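Local coordinates for ganglioside-induced differentiation-associated protein 2 (Homo sapiens, PDB 4UML) that is of incompletely defined function but, in this fragment, folds as a macro domain, a module that in relatives commonly binds ADP-ribose, at residues A[10-14]-A[66-70]; A[163-169]-A[202-208]. All coordinates share one frame; numbering follows the deposited sequence.

Contact 1: residues A[10-14]-A[66-70]; sequences QFVDV and LLNCT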
ATOM      1  N   GLN A  10       9.129  10.336 -17.073  1.00 61.45           N
ATOM      2  CA  GLN A  10       9.956   9.838 -15.981  1.00 59.72           C
ATOM      3  C   GLN A  10       9.212   8.895 -15.001  1.00 54.39           C
ATOM      4  O   GLN A  10       9.786   8.501 -13.980  1.00 53.29           O
ATOM      5  CB  GLN A  10      10.615  11.031 -15.257  1.00 61.49           C
ATOM      6  CG  GLN A  10      11.522  11.877 -16.156  1.00 61.94           C
ATOM      7  CD  GLN A  10      12.589  11.041 -16.852  1.00 60.55           C
ATOM      8  OE1 GLN A  10      12.515  10.798 -18.056  1.00 60.90           O
ATOM      9  NE2 GLN A  10      13.557  10.555 -16.083  1.00 64.44           N
ATOM     10  N   PHE A  11       7.973   8.488 -15.325  1.00 45.03           N
ATOM     11  CA  PHE A  11       7.159   7.697 -14.387  1.00 39.27           C
ATOM     12  C   PHE A  11       6.623   6.392 -14.987  1.00 38.73           C
ATOM     13  O   PHE A  11       6.788   6.112 -16.189  1.00 36.82           O
ATOM     14  CB  PHE A  11       6.018   8.561 -13.830  1.00 38.17           C
ATOM     15  CG  PHE A  11       5.033   9.040 -14.870  1.00 38.69           C
ATOM     16  CD1 PHE A  11       3.935   8.266 -15.211  1.00 38.14           C
ATOM     17  CD2 PHE A  11       5.193  10.279 -15.477  1.00 39.01           C
ATOM     18  CE1 PHE A  11       3.027   8.688 -16.163  1.00 39.87           C
ATOM     19  CE2 PHE A  11       4.289  10.721 -16.427  1.00 42.06           C
ATOM     20  CZ  PHE A  11       3.207   9.924 -16.778  1.00 42.50           C
ATOM     21  N   VAL A  12       6.001   5.583 -14.138  1.00 31.37           N
ATOM     22  CA  VAL A  12       5.426   4.314 -14.533  1.00 32.41           C
ATOM     23  C   VAL A  12       3.909   4.441 -14.578  1.00 34.04           C
ATOM     24  O   VAL A  12       3.264   4.794 -13.580  1.00 29.93           O
ATOM     25  CB  VAL A  12       5.851   3.207 -13.559  1.00 34.46           C
ATOM     26  CG1 VAL A  12       5.039   1.934 -13.774  1.00 35.40           C
ATOM     27  CG2 VAL A  12       7.343   2.957 -13.698  1.00 34.74           C
ATOM     28  N   ASP A  13       3.335   4.182 -15.752  1.00 31.31           N
ATOM     29  CA  ASP A  13       1.919   4.358 -15.947  1.00 32.48           C
ATOM     30  C   ASP A  13       1.187   3.128 -15.476  1.00 31.90           C
ATOM     31  O   ASP A  13       1.426   2.036 -15.983  1.00 33.37           O
ATOM     32  CB  ASP A  13       1.612   4.611 -17.428  1.00 32.46           C
ATOM     33  CG  ASP A  13       0.151   4.867 -17.704  1.00 32.91           C
ATOM     34  OD1 ASP A  13      -0.723   4.970 -16.787  1.00 31.87           O
ATOM     35  OD2 ASP A  13      -0.143   4.974 -18.911  1.00 39.68           O
ATOM     36  N   VAL A  14       0.267   3.311 -14.536  1.00 31.96           N
ATOM     37  CA  VAL A  14      -0.470   2.191 -13.965  1.00 36.17           C
ATOM     38  C   VAL A  14      -1.311   1.443 -15.037  1.00 38.04           C
ATOM     39  O   VAL A  14      -1.569   0.243 -14.906  1.00 34.90           O
ATOM     40  CB  VAL A  14      -1.297   2.610 -12.732  1.00 35.41           C
ATOM     41  CG1 VAL A  14      -2.351   3.669 -13.080  1.00 39.29           C
ATOM     42  CG2 VAL A  14      -1.961   1.397 -12.103  1.00 37.81           C
ATOM     43  N   LEU A  66       7.413   5.770  -8.291  1.00 27.18           N
ATOM     44  CA  LEU A  66       7.323   6.016  -9.731  1.00 27.50           C
ATOM     45  C   LEU A  66       5.909   5.945 -10.251  1.00 27.97           C
ATOM     46  O   LEU A  66       5.664   6.304 -11.394  1.00 28.87           O
ATOM     47  CB  LEU A  66       8.148   4.984 -10.469  1.00 28.65           C
ATOM     48  CG  LEU A  66       9.656   5.049 -10.145  1.00 30.26           C
ATOM     49  CD1 LEU A  66      10.385   3.905 -10.821  1.00 32.72           C
ATOM     50  CD2 LEU A  66      10.201   6.379 -10.588  1.00 29.81           C
ATOM     51  N   LEU A  67       4.977   5.482  -9.436  1.00 24.76           N
ATOM     52  CA  LEU A  67       3.654   5.170  -9.955  1.00 25.25           C
ATOM     53  C   LEU A  67       2.765   6.397 -10.072  1.00 24.68           C
ATOM     54  O   LEU A  67       2.753   7.240  -9.192  1.00 24.26           O
ATOM     55  CB  LEU A  67       2.982   4.113  -9.071  1.00 26.10           C
ATOM     56  CG  LEU A  67       3.574   2.706  -9.080  1.00 27.58           C
ATOM     57  CD1 LEU A  67       2.943   1.898  -7.951  1.00 27.72           C
ATOM     58  CD2 LEU A  67       3.365   2.035 -10.431  1.00 27.99           C
ATOM     59  N   ASN A  68       2.002   6.493 -11.159  1.00 23.52           N
ATOM     60  CA  ASN A  68       1.015   7.564 -11.314  1.00 24.84           C
ATOM     61  C   ASN A  68      -0.377   7.193 -10.768  1.00 25.69           C
ATOM     62  O   ASN A  68      -1.375   7.666 -11.265  1.00 27.67           O
ATOM     63  CB  ASN A  68       0.926   8.003 -12.786  1.00 25.88           C
ATOM     64  CG  ASN A  68       0.305   6.941 -13.665  1.00 29.10           C
ATOM     65  OD1 ASN A  68       0.292   5.760 -13.299  1.00 26.05           O
ATOM     66  ND2 ASN A  68      -0.242   7.347 -14.815  1.00 28.77           N
ATOM     67  N   CYS A  69      -0.448   6.376  -9.727  1.00 24.41           N
ATOM     68  CA  CYS A  69      -1.690   6.171  -9.008  1.00 26.30           C
ATOM     69  C   CYS A  69      -2.167   7.492  -8.406  1.00 26.87           C
ATOM     70  O   CYS A  69      -1.358   8.416  -8.196  1.00 27.33           O
ATOM     71  CB  CYS A  69      -1.478   5.124  -7.908  1.00 27.48           C
ATOM     72  SG  CYS A  69      -1.046   3.477  -8.530  1.00 30.83           S
ATOM     73  N   THR A  70      -3.453   7.573  -8.067  1.00 26.87           N
ATOM     74  CA  THR A  70      -4.016   8.775  -7.447  1.00 25.63           C
ATOM     75  C   THR A  70      -3.228   9.102  -6.171  1.00 26.69           C
ATOM     76  O   THR A  70      -2.871  10.276  -5.934  1.00 25.42           O
ATOM     77  CB  THR A  70      -5.516   8.617  -7.119  1.00 27.51           C
ATOM     78  OG1 THR A  70      -6.177   8.052  -8.267  1.00 26.67           O
ATOM     79  CG2 THR A  70      -6.151   9.991  -6.741  1.00 28.02           C
TER
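L66 meets V12 through backbone and side chain together: V12 N donates to L66 O over 2.9 Å in an almost straight bond (175° at the hydrogen), and V12 CG2 rests 3.9 Å from L66 CB. F11 packs its CB on the same carbonyl oxygen. The L67 side chain starts off away from residues 10-14, but its branched end returns, so that CD2 lies alongside V12 CG1, 3.7 Å off; the V12 and L67 side chains both also touch W60 of strand 57-61. V12 and L67 thus make a single beta bridge, completed by N68 N donating to V12 O, which fastens residues 10-14, near the N terminus, to the macro-domain loop between strands 57-61 and 71-75. Asparagine suits position 68 because one amide both accepts and donates. With chi1 at 69°, CG stands between the backbone N and the carbonyl carbon, and OD1 receives V14 N at 2.7 Å. Its other arm, ND2, gives a 3.1 Å bond to D13 OD1 from above the carboxylate plane, the two flat groups standing 89° apart; D13 OD1 also accepts from D15 N. C69, small and buried, sets SG 4.2 Å from V14 CG2, and both side chains pack on V205.

Contact 2: residues A[163-169]-A[202-208]; sequences SSVGFCV and EKVVFAV
F167 and V204 interlock on one face of two neighbouring parallel strands, where the ring presents its edge to the valine: CD2 comes within 3.6 Å of V204 CG1. That same methyl also sits 4.2 Å above the plane of the F206 ring, toward its rim, so it forms a bump caught between the edge of one phenyl and the face of the other. Within its own strand, V165 CG1 lies over a face of the F167 ring, again near the rim. The phenyls themselves are nearly parallel (22°) but slid apart, with centroids 6.0 Å from each other, and overlap little. F167 has CG anti to its carbonyl carbon (chi1 -78°), which turns the ring toward V153 and L154 of helix 139-159 and V190 of helix 179-197; it also meets the ring of Y150. Flat rings and branched valines suit this largely apolar layer.

On the face of S164, K203 and V205, the glycine at 166 adds no bulk beside V205, and S164 CB meets K203 CB at 4.0 Å before the lysine chain bends away. Backbone bonds run from end to end: S163 O accepts both E202 N and K203 N, and A207 N donates to F167 O at 2.9 Å. A207 CB, a single methyl, lies close to that bond, 3.3 Å from F167 O. Beyond this the chains spread, and a water takes over, accepting from V169 N and donating to A207 O (2.6 Å), while V169 CG2 still touches V208 CG1. With helix 179-197 linking the strands and packed over F167, V204 and F206, this is a beta-alpha-beta crossover in the central sheet of the macro domain.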
ATOM      1  N   SER A 163      -9.207   6.917  -7.829  1.00 31.15           N
ATOM      2  CA  SER A 163      -9.340   5.801  -8.746  1.00 31.84           C
ATOM      3  C   SER A 163      -8.255   4.707  -8.595  1.00 32.60           C
ATOM      4  O   SER A 163      -8.488   3.553  -8.972  1.00 30.73           O
ATOM      5  CB  SER A 163      -9.387   6.327 -10.181  1.00 34.91           C
ATOM      6  OG  SER A 163      -8.136   6.866 -10.556  1.00 36.90           O
ATOM      7  N   SER A 164      -7.092   5.046  -8.031  1.00 27.91           N
ATOM      8  CA  SER A 164      -6.047   4.045  -7.805  1.00 25.36           C
ATOM      9  C   SER A 164      -5.166   4.388  -6.614  1.00 25.11           C
ATOM     10  O   SER A 164      -4.982   5.573  -6.257  1.00 23.65           O
ATOM     11  CB  SER A 164      -5.180   3.807  -9.036  1.00 26.88           C
ATOM     12  OG  SER A 164      -4.510   4.972  -9.425  1.00 26.02           O
ATOM     13  N   VAL A 165      -4.675   3.327  -5.981  1.00 24.05           N
ATOM     14  CA  VAL A 165      -3.773   3.410  -4.826  1.00 23.40           C
ATOM     15  C   VAL A 165      -2.576   2.470  -5.066  1.00 22.86           C
ATOM     16  O   VAL A 165      -2.748   1.303  -5.428  1.00 25.25           O
ATOM     17  CB  VAL A 165      -4.466   3.094  -3.490  1.00 26.67           C
ATOM     18  CG1 VAL A 165      -3.503   3.221  -2.301  1.00 27.13           C
ATOM     19  CG2 VAL A 165      -5.650   4.031  -3.261  1.00 28.56           C
ATOM     20  N   GLY A 166      -1.381   3.035  -4.975  1.00 21.38           N
ATOM     21  CA  GLY A 166      -0.140   2.286  -4.976  1.00 23.19           C
ATOM     22  C   GLY A 166       0.343   2.009  -3.572  1.00 21.89           C
ATOM     23  O   GLY A 166       0.827   2.893  -2.898  1.00 21.43           O
ATOM     24  N   PHE A 167       0.184   0.783  -3.119  1.00 22.07           N
ATOM     25  CA  PHE A 167       0.731   0.371  -1.838  1.00 23.25           C
ATOM     26  C   PHE A 167       2.202   0.028  -1.921  1.00 22.18           C
ATOM     27  O   PHE A 167       2.625  -0.671  -2.822  1.00 23.20           O
ATOM     28  CB  PHE A 167       0.023  -0.866  -1.279  1.00 22.38           C
ATOM     29  CG  PHE A 167      -1.299  -0.579  -0.649  1.00 23.80           C
ATOM     30  CD1 PHE A 167      -1.380  -0.166   0.679  1.00 24.07           C
ATOM     31  CD2 PHE A 167      -2.460  -0.749  -1.375  1.00 25.39           C
ATOM     32  CE1 PHE A 167      -2.601   0.093   1.262  1.00 25.96           C
ATOM     33  CE2 PHE A 167      -3.673  -0.498  -0.792  1.00 26.35           C
ATOM     34  CZ  PHE A 167      -3.748  -0.061   0.510  1.00 25.39           C
ATOM     35  N   CYS A 168       2.961   0.513  -0.944  1.00 24.81           N
ATOM     36  CA  CYS A 168       4.261  -0.062  -0.619  1.00 25.98           C
ATOM     37  C   CYS A 168       3.958  -1.228   0.305  1.00 27.94           C
ATOM     38  O   CYS A 168       2.814  -1.417   0.779  1.00 25.71           O
ATOM     39  CB  CYS A 168       5.176   0.950   0.064  1.00 26.30           C
ATOM     40  SG  CYS A 168       4.548   1.529   1.676  1.00 26.46           S
ATOM     41  N   VAL A 169       4.977  -2.020   0.579  1.00 27.13           N
ATOM     42  CA  VAL A 169       4.868  -3.006   1.629  1.00 26.24           C
ATOM     43  C   VAL A 169       4.905  -2.208   2.923  1.00 25.12           C
ATOM     44  O   VAL A 169       5.932  -1.593   3.234  1.00 23.84           O
ATOM     45  CB  VAL A 169       6.021  -4.026   1.503  1.00 27.78           C
ATOM     46  CG1 VAL A 169       5.984  -5.014   2.665  1.00 27.82           C
ATOM     47  CG2 VAL A 169       5.894  -4.784   0.174  1.00 26.21           C
ATOM     48  N   GLU A 202     -10.418   1.697  -9.489  1.00 35.60           N
ATOM     49  CA  GLU A 202     -10.036   1.006 -10.671  1.00 37.51           C
ATOM     50  C   GLU A 202      -8.885   0.054 -10.389  1.00 38.99           C
ATOM     51  O   GLU A 202      -8.884  -1.067 -10.891  1.00 36.23           O
ATOM     52  CB  GLU A 202      -9.656   2.006 -11.768  1.00 42.17           C
ATOM     53  CG  GLU A 202     -10.820   2.909 -12.188  1.00 48.13           C
ATOM     54  CD  GLU A 202     -10.429   3.972 -13.210  1.00 48.87           C
ATOM     55  OE1 GLU A 202      -9.244   4.074 -13.584  1.00 45.65           O
ATOM     56  OE2 GLU A 202     -11.323   4.723 -13.646  1.00 57.89           O
ATOM     57  N   LYS A 203      -7.883   0.494  -9.611  1.00 32.86           N
ATOM     58  CA  LYS A 203      -6.670  -0.300  -9.436  1.00 31.05           C
ATOM     59  C   LYS A 203      -6.063  -0.135  -8.038  1.00 28.19           C
ATOM     60  O   LYS A 203      -6.062   0.962  -7.452  1.00 25.99           O
ATOM     61  CB  LYS A 203      -5.599   0.064 -10.471  1.00 34.40           C
ATOM     62  CG  LYS A 203      -5.893  -0.280 -11.933  1.00 39.07           C
ATOM     63  CD  LYS A 203      -6.026  -1.772 -12.193  1.00 41.20           C
ATOM     64  CE  LYS A 203      -6.799  -2.025 -13.490  1.00 42.14           C
ATOM     65  NZ  LYS A 203      -5.963  -1.579 -14.639  1.00 44.59           N
ATOM     66  N   VAL A 204      -5.620  -1.254  -7.499  1.00 26.91           N
ATOM     67  CA  VAL A 204      -4.785  -1.296  -6.311  1.00 26.64           C
ATOM     68  C   VAL A 204      -3.512  -1.995  -6.739  1.00 25.87           C
ATOM     69  O   VAL A 204      -3.559  -3.105  -7.303  1.00 26.29           O
ATOM     70  CB  VAL A 204      -5.460  -2.020  -5.140  1.00 26.89           C
ATOM     71  CG1 VAL A 204      -4.475  -2.219  -3.990  1.00 29.24           C
ATOM     72  CG2 VAL A 204      -6.659  -1.235  -4.666  1.00 27.60           C
ATOM     73  N   VAL A 205      -2.381  -1.317  -6.536  1.00 25.50           N
ATOM     74  CA  VAL A 205      -1.104  -1.845  -6.917  1.00 25.07           C
ATOM     75  C   VAL A 205      -0.319  -2.151  -5.674  1.00 26.77           C
ATOM     76  O   VAL A 205      -0.086  -1.268  -4.839  1.00 28.24           O
ATOM     77  CB  VAL A 205      -0.283  -0.874  -7.785  1.00 25.62           C
ATOM     78  CG1 VAL A 205       1.063  -1.486  -8.148  1.00 25.67           C
ATOM     79  CG2 VAL A 205      -1.037  -0.490  -9.023  1.00 25.51           C
ATOM     80  N   PHE A 206       0.094  -3.408  -5.568  1.00 25.83           N
ATOM     81  CA  PHE A 206       1.062  -3.822  -4.568  1.00 25.42           C
ATOM     82  C   PHE A 206       2.450  -3.743  -5.188  1.00 26.46           C
ATOM     83  O   PHE A 206       2.817  -4.624  -5.965  1.00 29.97           O
ATOM     84  CB  PHE A 206       0.757  -5.234  -4.102  1.00 25.49           C
ATOM     85  CG  PHE A 206      -0.581  -5.390  -3.416  1.00 26.55           C
ATOM     86  CD1 PHE A 206      -0.761  -4.972  -2.102  1.00 26.47           C
ATOM     87  CD2 PHE A 206      -1.631  -6.029  -4.049  1.00 26.91           C
ATOM     88  CE1 PHE A 206      -1.975  -5.132  -1.456  1.00 27.28           C
ATOM     89  CE2 PHE A 206      -2.860  -6.208  -3.402  1.00 30.28           C
ATOM     90  CZ  PHE A 206      -3.041  -5.752  -2.105  1.00 27.14           C
ATOM     91  N   ALA A 207       3.163  -2.653  -4.893  1.00 25.90           N
ATOM     92  CA  ALA A 207       4.550  -2.454  -5.282  1.00 28.29           C
ATOM     93  C   ALA A 207       5.472  -3.215  -4.342  1.00 30.26           C
ATOM     94  O   ALA A 207       5.461  -2.980  -3.117  1.00 28.36           O
ATOM     95  CB  ALA A 207       4.908  -0.983  -5.241  1.00 29.00           C
ATOM     96  N   VAL A 208       6.270  -4.117  -4.902  1.00 29.81           N
ATOM     97  CA  VAL A 208       7.143  -4.982  -4.104  1.00 31.86           C
ATOM     98  C   VAL A 208       8.597  -4.914  -4.576  1.00 35.64           C
ATOM     99  O   VAL A 208       8.870  -4.475  -5.672  1.00 32.54           O
ATOM    100  CB  VAL A 208       6.660  -6.438  -4.100  1.00 32.04           C
ATOM    101  CG1 VAL A 208       5.283  -6.530  -3.455  1.00 32.22           C
ATOM    102  CG2 VAL A 208       6.657  -7.073  -5.486  1.00 33.89           C
TER
HETATM  103  O   HOH W   1       7.091  -1.500  -1.705  1.00 32.91           O

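How the contacts relate
The centres of the two contacts lie about 10 Å apart, and the loop 66-70 joins them. T70 N is probably hydrogen-bonded to S164 OG over 3.1 Å, and T70 OG1 to S163 OG over 3.2 Å. C69 SG packs 3.6 Å from G166 N, on the side where a glycine carries no side chain. V205 of contact 2 is touched by side chains from both segments of contact 1. Contact 2 is the more central, about 5 Å from the chain centre against about 14 Å. The 69-70 end of contact 1, with S163 and S164, lies at the N-terminal ends of strands 71-75 and 164-167, the opposite ends from those where ADP-ribose typically binds in macro domains.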